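Local coordinates for F-actin-capping protein subunit alpha (Plasmodium berghei, PDB 7A0H) that probably caps the fast-growing barbed ends of actin filaments, working as a homodimer rather than the usual alpha-beta heterodimer, at residues A[129-134]-A[253-258]. Numbering follows the deposited sequence.
Sequences DIYYKK and VIRECE
Tyr132 meets Glu258 at the edge of its ring, near the ring plane, where the phenol OH donates a hydrogen bond to Glu258 OE1 at 2.6 Å. The carboxylate plane is turned 38° from the ring, and OE1 is met on its syn side but 25° out of that plane. Tyr131 carries CG2 of its neighbour Ile130 on one face, 3.6 Å above the ring centre, while Arg255 reaches the hydroxyl end. There Arg255 NH1 donates to Tyr131 OH over 3.1 Å, a somewhat bent bond, with ring and guanidinium planes perpendicular and the hydroxyl near the guanidinium edge, slightly tilted from its plane. Arg255 CD packs obliquely against the same end, 3.7 Å from Tyr131 CZ, so arginine suits this place with its aliphatic stem and N-H groups. Its CG lies anti to the backbone N, and a bend at chi3 (55°) turns the guanidinium to the hydroxyl.

The contact joins the C-terminal end of helix 112-131 to the middle of helix 243-266, two helices lying on the long five-stranded antiparallel sheet of the capping protein fold. Tyr132, the first residue to leave helical geometry, packs on Ile177 and Cys179 of strand 170-183. Tyrosine fits there because its rigid ring spans the distance between the helices and still ends in a donor. Buried Glu258 OE1 is also hydrogen-bonded to Tyr127 OH, and OE2 to Ser194 OG; glutamate suits because two oxygens serve several hydroxyls, which would be expected to stabilise its negative charge. Leu286 of the second subunit packs on both Tyr131 and Glu258.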
loop_
_atom_site.group_PDB
_atom_site.type_symbol
_atom_site.label_atom_id
_atom_site.label_comp_id
_atom_site.label_asym_id
_atom_site.label_seq_id
_atom_site.Cartn_x
_atom_site.Cartn_y
_atom_site.Cartn_z
ATOM N N ASP A 129 -13.174 6.994 28.847
ATOM C CA ASP A 129 -12.952 6.262 30.079
ATOM C C ASP A 129 -13.937 5.121 30.227
ATOM O O ASP A 129 -13.592 4.011 30.689
ATOM C CB ASP A 129 -13.132 7.267 31.239
ATOM C CG ASP A 129 -12.931 6.652 32.581
ATOM O OD1 ASP A 129 -11.954 5.894 32.748
ATOM O OD2 ASP A 129 -13.720 6.972 33.497
ATOM N N ILE A 130 -15.195 5.374 29.887
ATOM C CA ILE A 130 -16.170 4.319 30.132
ATOM C C ILE A 130 -16.086 3.212 29.080
ATOM O O ILE A 130 -16.275 2.047 29.397
ATOM C CB ILE A 130 -17.580 4.924 30.185
ATOM C CG1 ILE A 130 -17.700 5.807 31.431
ATOM C CG2 ILE A 130 -18.644 3.839 30.268
ATOM C CD1 ILE A 130 -19.012 6.655 31.483
ATOM N N TYR A 131 -15.866 3.558 27.815
ATOM C CA TYR A 131 -16.095 2.639 26.708
ATOM C C TYR A 131 -14.859 2.088 25.963
ATOM O O TYR A 131 -14.996 1.049 25.298
ATOM C CB TYR A 131 -16.970 3.334 25.659
ATOM C CG TYR A 131 -18.295 3.570 26.197
ATOM C CD1 TYR A 131 -19.154 2.520 26.399
ATOM C CD2 TYR A 131 -18.730 4.822 26.488
ATOM C CE1 TYR A 131 -20.392 2.719 26.923
ATOM C CE2 TYR A 131 -19.915 5.022 26.967
ATOM C CZ TYR A 131 -20.769 3.974 27.198
ATOM O OH TYR A 131 -22.026 4.201 27.708
ATOM N N TYR A 132 -13.694 2.762 26.012
ATOM C CA TYR A 132 -12.447 2.275 25.388
ATOM C C TYR A 132 -11.746 1.257 26.293
ATOM O O TYR A 132 -11.633 1.434 27.507
ATOM C CB TYR A 132 -11.471 3.470 25.087
ATOM C CG TYR A 132 -11.871 4.283 23.860
ATOM C CD1 TYR A 132 -10.930 4.814 22.965
ATOM C CD2 TYR A 132 -13.208 4.479 23.574
ATOM C CE1 TYR A 132 -11.330 5.479 21.806
ATOM C CE2 TYR A 132 -13.618 5.164 22.462
ATOM C CZ TYR A 132 -12.685 5.678 21.559
ATOM O OH TYR A 132 -13.163 6.323 20.388
ATOM N N LYS A 133 -11.337 0.172 25.707
ATOM C CA LYS A 133 -10.370 -0.730 26.301
ATOM C C LYS A 133 -9.346 -0.017 27.174
ATOM O O LYS A 133 -8.727 0.987 26.767
ATOM C CB LYS A 133 -9.589 -1.471 25.181
ATOM C CG LYS A 133 -10.403 -2.427 24.298
ATOM C CD LYS A 133 -9.576 -3.039 23.122
ATOM C CE LYS A 133 -10.508 -3.713 22.148
ATOM N NZ LYS A 133 -9.870 -4.120 20.842
ATOM N N LYS A 134 -9.079 -0.611 28.327
ATOM C CA LYS A 134 -7.905 -0.378 29.154
ATOM C C LYS A 134 -6.978 -1.609 29.058
ATOM O O LYS A 134 -7.253 -2.559 28.322
ATOM C CB LYS A 134 -8.362 -0.055 30.594
ATOM C CG LYS A 134 -9.425 1.095 30.719
ATOM C CD LYS A 134 -9.880 1.302 32.149
ATOM C CE LYS A 134 -10.989 2.321 32.249
ATOM N NZ LYS A 134 -10.537 3.604 31.658
ATOM N N VAL A 253 -24.421 10.677 20.212
ATOM C CA VAL A 253 -24.296 10.392 18.777
ATOM C C VAL A 253 -22.919 9.813 18.415
ATOM O O VAL A 253 -22.791 8.937 17.553
ATOM C CB VAL A 253 -24.506 11.695 18.001
ATOM C CG1 VAL A 253 -24.247 11.418 16.529
ATOM C CG2 VAL A 253 -25.899 12.254 18.180
ATOM N N ILE A 254 -21.859 10.366 18.976
ATOM C CA ILE A 254 -20.532 9.791 18.797
ATOM C C ILE A 254 -20.508 8.360 19.309
ATOM O O ILE A 254 -19.957 7.459 18.646
ATOM C CB ILE A 254 -19.469 10.674 19.497
ATOM C CG1 ILE A 254 -19.242 11.963 18.694
ATOM C CG2 ILE A 254 -18.164 9.953 19.629
ATOM C CD1 ILE A 254 -18.605 13.032 19.543
ATOM N N ARG A 255 -21.114 8.119 20.495
ATOM C CA ARG A 255 -21.164 6.752 21.036
ATOM C C ARG A 255 -21.798 5.786 20.025
ATOM O O ARG A 255 -21.282 4.695 19.751
ATOM C CB ARG A 255 -21.925 6.737 22.380
ATOM C CG ARG A 255 -22.222 5.323 22.943
ATOM C CD ARG A 255 -22.817 5.353 24.379
ATOM N NE ARG A 255 -24.020 6.202 24.433
ATOM C CZ ARG A 255 -24.479 6.761 25.532
ATOM N NH1 ARG A 255 -23.853 6.525 26.710
ATOM N NH2 ARG A 255 -25.546 7.537 25.441
ATOM N N GLU A 256 -22.868 6.225 19.384
ATOM C CA GLU A 256 -23.587 5.365 18.451
ATOM C C GLU A 256 -22.843 5.210 17.138
ATOM O O GLU A 256 -22.842 4.125 16.527
ATOM C CB GLU A 256 -24.955 6.003 18.188
ATOM C CG GLU A 256 -25.938 5.129 17.480
ATOM C CD GLU A 256 -27.027 5.922 16.736
ATOM O OE1 GLU A 256 -26.954 7.184 16.698
ATOM O OE2 GLU A 256 -27.919 5.257 16.135
ATOM N N CYS A 257 -22.331 6.308 16.603
ATOM C CA CYS A 257 -21.553 6.188 15.348
ATOM C C CYS A 257 -20.321 5.290 15.518
ATOM O O CYS A 257 -20.011 4.472 14.633
ATOM C CB CYS A 257 -21.220 7.589 14.884
ATOM S SG CYS A 257 -22.726 8.506 14.351
ATOM N N GLU A 258 -19.697 5.285 16.688
ATOM C CA GLU A 258 -18.518 4.433 16.841
ATOM C C GLU A 258 -18.953 2.992 16.955
ATOM O O GLU A 258 -18.298 2.084 16.429
ATOM C CB GLU A 258 -17.686 4.909 18.032
ATOM C CG GLU A 258 -16.972 6.381 17.729
ATOM C CD GLU A 258 -15.824 6.714 18.662
ATOM O OE1 GLU A 258 -15.709 6.067 19.702
ATOM O OE2 GLU A 258 -15.071 7.640 18.420
#